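Local atomic coordinates of L-serine ammonia-lyase (Rhizomucor miehei CAU432, PDB entry 5C3U), a protein that belongs to the pyridoxal-phosphate dependent enzymes and binds pyridoxal-5'-phosphate in a pocket of its alpha/beta fold. Residues 220-225 with 243-248; 183-188 with 202-207; 73-78 with 83-88; 95-100 with 134-139; 40-45 with 268-273. All coordinates share one frame; numbering follows the deposited sequence.

Overall arrangement
The chain opens contact 5 at 40-45, on strand 37-42 of the larger, mixed sheet, and closes it at 268-273 on helix 260-274; the other four contacts nest inside that loop. They follow in series without crossing. Contact 3 joins strand 72-75 to helix 79-92, and contact 4 joins the next strand, 95-100, to the loop 134-139. Strands 72-75 and 95-100 are neighbours in the smaller parallel sheet, and the two contacts touch. Contact 2 then sets helix 183-194 against strand 202-207 of the mixed sheet, beside the pyridoxal-5'-phosphate. Contact 1 joins 220-225 to helix 242-250 and touches contact 2 through S244 and N186.

Contact 1: 220-225 with 243-248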
# COMPACT_ATOMS: atom_id res chain seq x y z
N GLY A 220 -20.99 4.45 -8.76
CA GLY A 220 -21.75 3.75 -7.73
C GLY A 220 -21.79 2.25 -7.99
O GLY A 220 -22.71 1.57 -7.57
N GLU A 221 -20.81 1.73 -8.73
CA GLU A 221 -20.66 0.27 -8.88
C GLU A 221 -19.22 -0.08 -9.25
O GLU A 221 -18.43 0.82 -9.51
CB GLU A 221 -21.67 -0.34 -9.84
CG GLU A 221 -21.44 -0.10 -11.31
CD GLU A 221 -22.48 -0.83 -12.16
OE1 GLU A 221 -22.33 -2.06 -12.37
OE2 GLU A 221 -23.46 -0.19 -12.59
N LEU A 222 -18.88 -1.36 -9.25
CA LEU A 222 -17.47 -1.72 -9.43
C LEU A 222 -17.08 -1.71 -10.89
O LEU A 222 -17.47 -2.57 -11.69
CB LEU A 222 -17.17 -3.08 -8.80
CG LEU A 222 -17.42 -3.13 -7.29
CD1 LEU A 222 -17.45 -4.58 -6.83
CD2 LEU A 222 -16.37 -2.31 -6.55
N VAL A 223 -16.27 -0.72 -11.24
CA VAL A 223 -15.77 -0.56 -12.58
C VAL A 223 -14.63 -1.56 -12.78
O VAL A 223 -13.80 -1.75 -11.88
CB VAL A 223 -15.29 0.90 -12.78
CG1 VAL A 223 -14.66 1.12 -14.14
CG2 VAL A 223 -16.46 1.85 -12.62
N ILE A 224 -14.63 -2.22 -13.94
CA ILE A 224 -13.59 -3.18 -14.32
C ILE A 224 -12.67 -2.61 -15.40
O ILE A 224 -13.13 -2.12 -16.43
CB ILE A 224 -14.18 -4.54 -14.82
CG1 ILE A 224 -15.39 -4.99 -13.97
CG2 ILE A 224 -13.10 -5.63 -14.87
CD1 ILE A 224 -15.13 -5.11 -12.48
N MET A 225 -11.36 -2.69 -15.17
CA MET A 225 -10.39 -2.10 -16.09
C MET A 225 -9.38 -3.14 -16.51
O MET A 225 -8.85 -3.85 -15.65
CB MET A 225 -9.63 -0.95 -15.42
CG MET A 225 -10.45 0.30 -15.20
SD MET A 225 -9.53 1.57 -14.33
CE MET A 225 -10.91 2.69 -14.11
N LYS A 243 -15.96 -4.05 -0.65
CA LYS A 243 -15.97 -3.45 0.68
C LYS A 243 -15.56 -1.98 0.64
O LYS A 243 -16.07 -1.19 1.42
CB LYS A 243 -15.05 -4.24 1.63
CG LYS A 243 -14.91 -3.69 3.05
CD LYS A 243 -16.23 -3.60 3.81
CE LYS A 243 -16.81 -4.96 4.15
NZ LYS A 243 -17.68 -4.87 5.36
N SER A 244 -14.65 -1.62 -0.28
CA SER A 244 -14.15 -0.24 -0.36
C SER A 244 -15.27 0.73 -0.72
O SER A 244 -15.40 1.80 -0.11
CB SER A 244 -13.02 -0.12 -1.40
OG SER A 244 -11.91 -0.89 -0.98
N LEU A 245 -16.05 0.35 -1.72
CA LEU A 245 -17.20 1.13 -2.19
C LEU A 245 -18.26 1.26 -1.10
O LEU A 245 -18.82 2.34 -0.88
CB LEU A 245 -17.77 0.47 -3.45
CG LEU A 245 -18.78 1.26 -4.31
CD1 LEU A 245 -18.15 2.54 -4.86
CD2 LEU A 245 -19.29 0.41 -5.46
N GLU A 246 -18.52 0.15 -0.41
CA GLU A 246 -19.46 0.12 0.71
C GLU A 246 -19.04 1.06 1.85
O GLU A 246 -19.85 1.86 2.33
CB GLU A 246 -19.60 -1.34 1.20
CG GLU A 246 -20.25 -1.53 2.57
CD GLU A 246 -20.57 -2.99 2.86
OE1 GLU A 246 -19.80 -3.89 2.44
OE2 GLU A 246 -21.61 -3.24 3.51
N LEU A 247 -17.78 0.98 2.28
CA LEU A 247 -17.27 1.87 3.33
C LEU A 247 -17.25 3.34 2.89
O LEU A 247 -17.41 4.24 3.71
CB LEU A 247 -15.86 1.44 3.79
CG LEU A 247 -15.76 0.09 4.50
CD1 LEU A 247 -14.31 -0.38 4.59
CD2 LEU A 247 -16.39 0.13 5.88
N SER A 248 -17.06 3.57 1.59
CA SER A 248 -17.00 4.93 1.07
C SER A 248 -18.33 5.67 1.21
O SER A 248 -18.36 6.89 1.23
CB SER A 248 -16.50 4.95 -0.39
OG SER A 248 -17.54 4.71 -1.33
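The flat groups met by L245 are two successive backbone peptides, those linking G220 to E221 and E221 to L222. Methyl CD2 of L245 lies over a face of each, 4.0 Å from G220 C and 3.8 Å from E221 C. In both cases the perpendicular height above the plane is nearly the whole of that distance, so the methyl sits above each plane, slightly offset from the carbonyl carbon. At E221 CA, which joins the two peptides, it comes to 3.7 Å, the closest approach of the contact. The CB of E221 points away from the helix, which leaves its backbone to do the touching. At the margin of this patch, L222 CD2 meets L245 CD2 at 4.1 Å, the two leucine side chains sliding past each other in opposite directions. L245 reaches across because its CG stands anti to the backbone N (chi1 -167°) and its CB faces the loop. No hydrogen bond spans the segments, and the 133 Å² buried at this surface contact is small. Within the helix, S248 OG donates to L245 O at 2.7 Å. The contact lets the chain leaving helix 212-219 lean on helix 242-250: V223 N is bound by S216 OG of the former, L222 also touches V240, and on the latter K243 and L247 pack on helix 183-194.

Contact 2: 183-188 with 202-207; sequences GLLNGV and VIAVET. With PLP (pyridoxal-5'-phosphate), chain B.
L185 and V202 make the closest approach, methyl CD1 of the leucine lying 3.7 Å from CG1 of the valine. The CB of L185 does not itself head for the strand; the chain reaches it because CG extends anti to the backbone N (chi1 178°) and the second torsion, 62°, swings CD1 across. That same CD1 comes to 4.5 Å from A204 CB, a looser touch. V202 uses both its branches: CG1, anti to its own backbone N, takes L185, while CG2, beside that nitrogen, takes V188 CG1 at 4.0 Å. Both valines point their CB toward the opposite segment. L185 and V188, about one helical turn apart, each meet V202 at a slant, with no hydrogen bond between segments. L184 faces elsewhere, but its backbone N-H donates to PLP O1P at 2.9 Å with an N-H...O angle of 153°. The amino end of the helix thus meets the phosphate, whose charge it would be expected to stabilise along with the backbone nitrogens of G180, G181 and G182. Strand 174-178, helix 183-194 and strand 202-207 form a beta-alpha-beta unit; the axis of 183-188 comes within 10.3 Å of that of 202-207 and runs antiparallel to it, with helix 150-166 touching L184 and V188.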
# COMPACT_ATOMS: atom_id res chain seq x y z
N GLY A 183 -7.43 -2.66 0.02
CA GLY A 183 -7.19 -3.34 1.30
C GLY A 183 -6.76 -2.41 2.41
O GLY A 183 -7.28 -2.46 3.53
N LEU A 184 -5.77 -1.57 2.12
CA LEU A 184 -5.24 -0.63 3.11
C LEU A 184 -6.31 0.39 3.46
O LEU A 184 -6.59 0.63 4.64
CB LEU A 184 -3.98 0.06 2.58
CG LEU A 184 -3.34 1.11 3.47
CD1 LEU A 184 -2.95 0.56 4.84
CD2 LEU A 184 -2.13 1.70 2.74
N LEU A 185 -6.92 0.94 2.42
CA LEU A 185 -8.06 1.83 2.58
C LEU A 185 -9.10 1.27 3.56
O LEU A 185 -9.50 1.96 4.50
CB LEU A 185 -8.70 2.14 1.24
CG LEU A 185 -9.93 3.04 1.38
CD1 LEU A 185 -9.53 4.39 1.99
CD2 LEU A 185 -10.68 3.21 0.07
N ASN A 186 -9.55 0.04 3.32
CA ASN A 186 -10.54 -0.61 4.19
C ASN A 186 -10.06 -0.71 5.64
O ASN A 186 -10.83 -0.43 6.57
CB ASN A 186 -10.91 -2.02 3.66
CG ASN A 186 -11.56 -1.99 2.28
OD1 ASN A 186 -11.96 -0.93 1.78
ND2 ASN A 186 -11.65 -3.16 1.65
N GLY A 187 -8.81 -1.13 5.84
CA GLY A 187 -8.27 -1.18 7.19
C GLY A 187 -8.23 0.20 7.86
O GLY A 187 -8.53 0.34 9.04
N VAL A 188 -7.85 1.22 7.10
CA VAL A 188 -7.81 2.58 7.64
C VAL A 188 -9.20 3.03 8.10
O VAL A 188 -9.39 3.43 9.27
CB VAL A 188 -7.15 3.56 6.65
CG1 VAL A 188 -7.26 5.00 7.14
CG2 VAL A 188 -5.68 3.20 6.48
N VAL A 202 -10.44 10.55 4.85
CA VAL A 202 -9.35 9.81 4.23
C VAL A 202 -9.29 10.29 2.79
O VAL A 202 -10.29 10.26 2.08
CB VAL A 202 -9.54 8.28 4.31
CG1 VAL A 202 -8.39 7.56 3.63
CG2 VAL A 202 -9.69 7.82 5.75
N ILE A 203 -8.12 10.77 2.37
CA ILE A 203 -7.93 11.11 0.99
C ILE A 203 -7.34 9.87 0.33
O ILE A 203 -6.22 9.44 0.67
CB ILE A 203 -7.07 12.38 0.84
CG1 ILE A 203 -7.80 13.52 1.55
CG2 ILE A 203 -6.86 12.72 -0.63
CD1 ILE A 203 -6.89 14.55 2.15
N ALA A 204 -8.12 9.30 -0.58
CA ALA A 204 -7.80 8.03 -1.23
C ALA A 204 -7.13 8.35 -2.56
O ALA A 204 -7.80 8.76 -3.49
CB ALA A 204 -9.06 7.20 -1.45
N VAL A 205 -5.82 8.13 -2.67
CA VAL A 205 -5.08 8.59 -3.84
C VAL A 205 -4.73 7.46 -4.80
O VAL A 205 -4.27 6.41 -4.39
CB VAL A 205 -3.82 9.41 -3.44
CG1 VAL A 205 -2.94 8.64 -2.47
CG2 VAL A 205 -3.03 9.82 -4.68
N GLU A 206 -4.93 7.70 -6.09
CA GLU A 206 -4.59 6.78 -7.17
C GLU A 206 -3.85 7.60 -8.22
O GLU A 206 -3.75 8.82 -8.10
CB GLU A 206 -5.88 6.19 -7.79
CG GLU A 206 -6.60 5.14 -6.94
CD GLU A 206 -7.93 4.68 -7.54
OE1 GLU A 206 -8.80 5.54 -7.80
OE2 GLU A 206 -8.09 3.45 -7.76
N THR A 207 -3.32 6.94 -9.24
CA THR A 207 -2.78 7.65 -10.40
C THR A 207 -3.79 7.53 -11.52
O THR A 207 -4.57 6.58 -11.54
CB THR A 207 -1.43 7.10 -10.90
OG1 THR A 207 -1.59 5.75 -11.35
CG2 THR A 207 -0.35 7.21 -9.81
N1 PLP B . 1.44 1.22 -1.58
C2 PLP B . 2.24 0.14 -1.56
C2A PLP B . 3.74 0.25 -1.65
C3 PLP B . 1.63 -1.19 -1.45
O3 PLP B . 2.42 -2.31 -1.43
C4 PLP B . 0.16 -1.25 -1.35
C4A PLP B . -0.50 -2.56 -1.21
C5 PLP B . -0.63 0.01 -1.38
C6 PLP B . 0.09 1.21 -1.49
C5A PLP B . -2.15 0.03 -1.29
O4P PLP B . -2.65 -1.24 -1.70
P PLP B . -4.16 -1.80 -1.61
O1P PLP B . -4.36 -2.41 -0.27
O2P PLP B . -5.14 -0.66 -1.95
O3P PLP B . -4.09 -2.79 -2.72

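Contact 3: 73-78 with 83-88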
# COMPACT_ATOMS: atom_id res chain seq x y z
N PHE A 73 1.87 -21.56 1.02
CA PHE A 73 1.29 -20.28 0.60
C PHE A 73 1.63 -20.10 -0.88
O PHE A 73 2.72 -20.42 -1.30
CB PHE A 73 1.88 -19.11 1.39
CG PHE A 73 1.37 -18.99 2.80
CD1 PHE A 73 0.02 -18.76 3.06
CD2 PHE A 73 2.24 -19.04 3.87
CE1 PHE A 73 -0.45 -18.62 4.37
CE2 PHE A 73 1.78 -18.90 5.18
CZ PHE A 73 0.44 -18.71 5.42
N VAL A 74 0.68 -19.59 -1.66
CA VAL A 74 0.91 -19.38 -3.09
C VAL A 74 0.58 -17.91 -3.36
O VAL A 74 -0.46 -17.41 -2.91
CB VAL A 74 -0.00 -20.30 -3.95
CG1 VAL A 74 0.21 -20.05 -5.44
CG2 VAL A 74 0.26 -21.77 -3.60
N CYS A 75 1.45 -17.22 -4.09
CA CYS A 75 1.19 -15.81 -4.36
C CYS A 75 1.87 -15.33 -5.62
O CYS A 75 3.04 -15.61 -5.84
CB CYS A 75 1.63 -14.95 -3.16
SG CYS A 75 1.03 -13.25 -3.25
N GLY A 76 1.11 -14.61 -6.44
CA GLY A 76 1.65 -13.85 -7.58
C GLY A 76 1.12 -12.41 -7.63
O GLY A 76 1.26 -11.74 -8.67
N SER A 77 0.56 -11.93 -6.51
CA SER A 77 -0.30 -10.73 -6.48
C SER A 77 0.43 -9.43 -6.15
O SER A 77 0.01 -8.68 -5.24
CB SER A 77 -1.44 -10.91 -5.48
OG SER A 77 -2.41 -11.81 -5.97
N GLY A 78 1.52 -9.17 -6.86
CA GLY A 78 2.19 -7.86 -6.76
C GLY A 78 3.51 -7.93 -6.01
O GLY A 78 3.72 -8.84 -5.20
N LEU A 83 6.69 -10.34 -1.52
CA LEU A 83 7.79 -10.20 -0.54
C LEU A 83 7.31 -10.47 0.90
O LEU A 83 8.04 -11.08 1.71
CB LEU A 83 8.44 -8.82 -0.65
CG LEU A 83 9.29 -8.68 -1.92
CD1 LEU A 83 9.55 -7.20 -2.22
CD2 LEU A 83 10.61 -9.42 -1.72
N ALA A 84 6.11 -9.99 1.23
CA ALA A 84 5.53 -10.17 2.55
C ALA A 84 5.22 -11.65 2.77
O ALA A 84 5.51 -12.19 3.84
CB ALA A 84 4.25 -9.34 2.71
N VAL A 85 4.66 -12.30 1.76
CA VAL A 85 4.34 -13.73 1.86
C VAL A 85 5.64 -14.53 2.08
O VAL A 85 5.70 -15.41 2.95
CB VAL A 85 3.57 -14.23 0.63
CG1 VAL A 85 3.43 -15.75 0.63
CG2 VAL A 85 2.18 -13.59 0.61
N SER A 86 6.67 -14.21 1.28
CA SER A 86 7.98 -14.91 1.40
C SER A 86 8.55 -14.78 2.81
O SER A 86 8.96 -15.78 3.45
CB SER A 86 8.95 -14.39 0.32
OG SER A 86 10.16 -15.12 0.29
N TYR A 87 8.55 -13.55 3.33
CA TYR A 87 8.99 -13.29 4.69
C TYR A 87 8.18 -14.05 5.73
O TYR A 87 8.75 -14.69 6.61
CB TYR A 87 8.98 -11.79 4.98
CG TYR A 87 9.33 -11.48 6.40
CD1 TYR A 87 8.34 -11.38 7.37
CD2 TYR A 87 10.66 -11.37 6.80
CE1 TYR A 87 8.65 -11.10 8.69
CE2 TYR A 87 10.98 -11.11 8.13
CZ TYR A 87 9.98 -10.97 9.06
OH TYR A 87 10.27 -10.71 10.39
N CYS A 88 6.85 -13.98 5.65
CA CYS A 88 5.98 -14.67 6.63
C CYS A 88 6.16 -16.19 6.58
O CYS A 88 6.13 -16.86 7.61
CB CYS A 88 4.49 -14.32 6.38
SG CYS A 88 4.12 -12.58 6.75
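Within 83-88, V85 is the residue that packs on F73 and C75, and its two methyls divide the work. CG1, anti to the backbone N (chi1 171°), comes 3.8 Å from F73 CB, approaching the phenyl group obliquely. CG2 rests on C75, 4.0 Å from CB and likewise 4.0 Å from SG. Since F73 and C75 are alternate residues of the strand and both turn their CB toward the helix, V85 sits across the gap between them, its CA 7.3 Å from that of C75. This is the tight part, and it is buried. On either side of V85 the fit relaxes: the side chains of L83 and C88 make no close contact with 73-78. Beyond C75 the chain draws away from V85 before G78 caps the start of helix 79-92; S77 and G78, which are partly exposed, form the more solvent-accessible side, where S77 OG is held by Y143 OH. I56 of helix 52-67 and I98 of strand 95-100 also touch V85 and continue the apolar layer. Chemically the contact is dispersive, with no hydrogen bond between the segments. The cysteine has a second role, because C75 SG accepts a long but nearly straight bond from S77 N (3.5 Å, 169°); sulfur therefore both packs against the valine and would help to hold the inverse gamma turn centred on S77.

Contact 4: 95-100 with 134-139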
# COMPACT_ATOMS: atom_id res chain seq x y z
N GLU A 95 6.01 -23.69 3.63
CA GLU A 95 6.36 -23.59 2.21
C GLU A 95 5.69 -22.41 1.49
O GLU A 95 4.51 -22.14 1.70
CB GLU A 95 5.96 -24.89 1.51
CG GLU A 95 6.81 -25.29 0.32
CD GLU A 95 7.05 -26.79 0.28
OE1 GLU A 95 6.07 -27.56 0.39
OE2 GLU A 95 8.22 -27.20 0.18
N ALA A 96 6.43 -21.73 0.62
CA ALA A 96 5.81 -20.67 -0.20
C ALA A 96 6.18 -20.89 -1.66
O ALA A 96 7.33 -21.24 -2.00
CB ALA A 96 6.24 -19.29 0.26
N ILE A 97 5.17 -20.75 -2.52
CA ILE A 97 5.34 -20.82 -3.96
C ILE A 97 5.03 -19.41 -4.48
O ILE A 97 3.89 -18.93 -4.37
CB ILE A 97 4.38 -21.86 -4.60
CG1 ILE A 97 4.66 -23.27 -4.06
CG2 ILE A 97 4.46 -21.82 -6.13
CD1 ILE A 97 3.41 -24.13 -3.95
N ILE A 98 6.03 -18.77 -5.08
CA ILE A 98 5.91 -17.38 -5.45
C ILE A 98 6.11 -17.20 -6.96
O ILE A 98 7.09 -17.68 -7.50
CB ILE A 98 6.94 -16.51 -4.68
CG1 ILE A 98 6.68 -16.57 -3.16
CG2 ILE A 98 6.94 -15.08 -5.21
CD1 ILE A 98 5.29 -16.15 -2.73
N VAL A 99 5.16 -16.54 -7.64
CA VAL A 99 5.33 -16.23 -9.07
C VAL A 99 5.56 -14.72 -9.26
O VAL A 99 4.80 -13.88 -8.73
CB VAL A 99 4.11 -16.70 -9.90
CG1 VAL A 99 4.33 -16.46 -11.40
CG2 VAL A 99 3.84 -18.18 -9.65
N VAL A 100 6.56 -14.38 -10.07
CA VAL A 100 6.80 -12.96 -10.39
C VAL A 100 6.95 -12.85 -11.92
O VAL A 100 7.25 -13.86 -12.57
CB VAL A 100 8.04 -12.42 -9.66
CG1 VAL A 100 7.94 -12.65 -8.13
CG2 VAL A 100 9.31 -13.05 -10.21
N ARG A 134 -2.47 -18.52 -9.47
CA ARG A 134 -3.74 -19.09 -9.05
C ARG A 134 -3.94 -20.53 -9.49
O ARG A 134 -4.56 -21.31 -8.77
CB ARG A 134 -4.92 -18.21 -9.47
CG ARG A 134 -5.04 -16.97 -8.60
CD ARG A 134 -6.28 -16.15 -8.95
NE ARG A 134 -6.34 -14.95 -8.11
CZ ARG A 134 -6.82 -14.93 -6.87
NH1 ARG A 134 -6.83 -13.79 -6.18
NH2 ARG A 134 -7.28 -16.04 -6.32
N LYS A 135 -3.38 -20.88 -10.65
CA LYS A 135 -3.46 -22.25 -11.18
C LYS A 135 -2.49 -23.23 -10.50
O LYS A 135 -2.47 -24.41 -10.84
CB LYS A 135 -3.19 -22.29 -12.69
CG LYS A 135 -3.68 -21.12 -13.52
CD LYS A 135 -5.13 -21.24 -13.92
CE LYS A 135 -5.39 -20.42 -15.18
NZ LYS A 135 -6.82 -19.98 -15.25
N LEU A 136 -1.68 -22.75 -9.55
CA LEU A 136 -0.68 -23.60 -8.89
C LEU A 136 -1.12 -24.07 -7.52
O LEU A 136 -0.37 -24.76 -6.81
CB LEU A 136 0.65 -22.87 -8.75
CG LEU A 136 1.28 -22.34 -10.03
CD1 LEU A 136 2.68 -21.82 -9.74
CD2 LEU A 136 1.33 -23.45 -11.08
N VAL A 137 -2.32 -23.67 -7.12
CA VAL A 137 -2.81 -23.95 -5.80
C VAL A 137 -3.36 -25.38 -5.75
O VAL A 137 -4.34 -25.71 -6.43
CB VAL A 137 -3.92 -22.99 -5.36
CG1 VAL A 137 -4.38 -23.34 -3.95
CG2 VAL A 137 -3.46 -21.52 -5.43
N ARG A 138 -2.72 -26.21 -4.94
CA ARG A 138 -3.11 -27.61 -4.78
C ARG A 138 -3.97 -27.82 -3.52
O ARG A 138 -4.33 -26.84 -2.86
CB ARG A 138 -1.85 -28.48 -4.78
CG ARG A 138 -1.18 -28.55 -6.15
CD ARG A 138 0.33 -28.31 -6.08
NE ARG A 138 0.86 -28.64 -4.76
CZ ARG A 138 2.11 -28.40 -4.35
NH1 ARG A 138 2.99 -27.83 -5.16
NH2 ARG A 138 2.46 -28.75 -3.13
N ARG A 139 -4.31 -29.07 -3.21
CA ARG A 139 -5.25 -29.38 -2.12
C ARG A 139 -4.96 -28.72 -0.75
O ARG A 139 -5.88 -28.39 -0.01
CB ARG A 139 -5.44 -30.90 -1.99
CG ARG A 139 -4.21 -31.67 -1.51
CD ARG A 139 -4.43 -33.18 -1.52
NE ARG A 139 -4.53 -33.69 -2.89
CZ ARG A 139 -4.98 -34.89 -3.23
NH1 ARG A 139 -5.39 -35.75 -2.30
NH2 ARG A 139 -5.04 -35.23 -4.51
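I97 and L136 face each other with CA atoms 8.3 Å apart, the first on an extended strand and the second within a type I beta turn that runs from R134 to V137. One leucine methyl does most of the work: L136 CD1 lies 4.0 Å from I97 CG2 and 3.8 Å from V99 CG2, spanning two residues that project from the same side of the strand. L136 crosses V99 at about a right angle and I97 at a slant. The isoleucine divides its branches, CG2 going to L136 while CD1, at the end of the other branch, meets R138 NH1 at 3.9 Å. The arginine reaches that place by bending at chi2 (132°) and chi3 (25°), and its guanidinium approaches the methyl obliquely. I120 of strand 118-121 touches both I97 and L136, and A129, H132 and A133 of helix 126-134 lie against V99. The buried apolar contacts thus give way to charged side chains at the exposed end. No hydrogen bond or salt bridge joins the segments; R138 NH2 and E95 OE1 are 5.2 Å apart, so their opposite charges could add at most a modest long-range attraction there.

Contact 5: 40-45 with 268-273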
# COMPACT_ATOMS: atom_id res chain seq x y z
N LEU A 40 4.53 11.79 8.79
CA LEU A 40 4.72 10.71 7.84
C LEU A 40 4.77 9.39 8.59
O LEU A 40 5.63 9.19 9.45
CB LEU A 40 6.03 10.93 7.06
CG LEU A 40 6.18 12.29 6.37
CD1 LEU A 40 7.57 12.41 5.78
CD2 LEU A 40 5.11 12.51 5.32
N LYS A 41 3.83 8.50 8.27
CA LYS A 41 3.78 7.16 8.89
C LYS A 41 4.64 6.21 8.05
O LYS A 41 4.31 5.90 6.91
CB LYS A 41 2.32 6.69 8.98
CG LYS A 41 2.11 5.36 9.68
CD LYS A 41 2.70 5.35 11.09
CE LYS A 41 2.15 4.17 11.88
NZ LYS A 41 2.84 4.03 13.20
N MET A 42 5.78 5.77 8.61
CA MET A 42 6.85 5.15 7.83
C MET A 42 6.78 3.61 7.70
O MET A 42 7.55 2.89 8.34
CB MET A 42 8.23 5.55 8.38
CG MET A 42 8.44 7.06 8.48
SD MET A 42 8.35 7.85 6.86
CE MET A 42 9.81 7.15 6.11
N GLU A 43 5.90 3.13 6.84
CA GLU A 43 5.76 1.68 6.60
C GLU A 43 6.91 0.99 5.84
O GLU A 43 6.96 -0.25 5.74
CB GLU A 43 4.39 1.42 5.94
CG GLU A 43 3.24 1.91 6.80
CD GLU A 43 3.17 1.19 8.15
OE1 GLU A 43 3.04 -0.05 8.15
OE2 GLU A 43 3.25 1.87 9.20
N ASN A 44 7.85 1.78 5.30
CA ASN A 44 9.04 1.22 4.66
C ASN A 44 9.94 0.51 5.66
O ASN A 44 10.83 -0.25 5.27
CB ASN A 44 9.83 2.31 3.91
CG ASN A 44 10.18 3.50 4.79
OD1 ASN A 44 9.36 3.96 5.60
ND2 ASN A 44 11.39 4.02 4.64
N ILE A 45 9.68 0.74 6.94
CA ILE A 45 10.45 0.13 8.05
C ILE A 45 9.94 -1.28 8.42
O ILE A 45 10.61 -2.04 9.14
CB ILE A 45 10.42 1.06 9.31
CG1 ILE A 45 11.08 2.40 8.99
CG2 ILE A 45 11.13 0.41 10.50
CD1 ILE A 45 12.51 2.29 8.50
N ARG A 268 11.31 11.41 -5.97
CA ARG A 268 12.62 12.08 -6.06
C ARG A 268 12.78 13.01 -4.86
O ARG A 268 13.82 13.00 -4.21
CB ARG A 268 12.72 12.87 -7.34
CG ARG A 268 13.98 13.71 -7.43
CD ARG A 268 13.97 14.57 -8.68
NE ARG A 268 12.99 15.65 -8.60
CZ ARG A 268 13.23 16.83 -8.02
NH1 ARG A 268 14.40 17.08 -7.44
NH2 ARG A 268 12.29 17.76 -7.99
N LEU A 269 11.74 13.79 -4.57
CA LEU A 269 11.80 14.77 -3.46
C LEU A 269 11.92 14.10 -2.10
O LEU A 269 12.68 14.58 -1.26
CB LEU A 269 10.56 15.69 -3.50
CG LEU A 269 10.68 16.70 -4.65
CD1 LEU A 269 9.32 17.40 -4.80
CD2 LEU A 269 11.78 17.72 -4.43
N PHE A 270 11.19 13.00 -1.91
CA PHE A 270 11.31 12.23 -0.67
C PHE A 270 12.71 11.62 -0.49
O PHE A 270 13.22 11.56 0.63
CB PHE A 270 10.27 11.13 -0.65
CG PHE A 270 9.98 10.61 0.72
CD1 PHE A 270 9.44 11.44 1.71
CD2 PHE A 270 10.27 9.30 1.05
CE1 PHE A 270 9.16 10.95 2.98
CE2 PHE A 270 9.99 8.81 2.32
CZ PHE A 270 9.43 9.62 3.27
N ALA A 271 13.31 11.16 -1.58
CA ALA A 271 14.68 10.62 -1.50
C ALA A 271 15.66 11.74 -1.08
O ALA A 271 16.54 11.54 -0.26
CB ALA A 271 15.09 10.02 -2.84
N GLU A 272 15.51 12.92 -1.67
CA GLU A 272 16.38 14.06 -1.32
C GLU A 272 16.15 14.55 0.13
O GLU A 272 17.11 14.82 0.86
CB GLU A 272 16.20 15.19 -2.33
CG GLU A 272 16.53 14.81 -3.78
CD GLU A 272 18.03 14.57 -4.04
OE1 GLU A 272 18.77 14.13 -3.14
OE2 GLU A 272 18.46 14.82 -5.18
N ASP A 273 14.89 14.64 0.54
CA ASP A 273 14.53 15.20 1.85
C ASP A 273 14.74 14.23 3.02
O ASP A 273 15.33 14.61 4.04
CB ASP A 273 13.07 15.64 1.85
CG ASP A 273 12.83 16.89 1.03
OD1 ASP A 273 13.80 17.65 0.77
OD2 ASP A 273 11.67 17.11 0.63
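F270 reaches from helix 260-274 to L40 and M42 with its ring edge foremost. From CB, which points toward the strand, the first torsion sets CG anti to the backbone N (chi1 -160°) and carries the ring outward. Along its far rim, CE1 meets L40 CD1 at 3.5 Å, a snug approach. The outermost atom, CZ, lies 3.8 Å from M42 CE and 4.1 Å from M42 SD. On the other flank CE2 is 4.1 Å from M42 CE. Both methyl carbons, L40 CD1 and M42 CE, lie near the ring plane, so the leucine and the methionine share the rim and neither stacks on a face. The CB of M42 does not aim at the helix; bends at chi2 (-62°) and chi3 (-66°) fold its end round to the phenyl group. V311, L286, Y290 and F274 also touch F270. With no polar atom of either segment bonded across, the contact is held by dispersion between the methyls, the thioether sulfur and the C-H groups of the ring edge. It is a wholly buried apolar junction between strand 37-42 and a helix more than 220 residues farther along the chain.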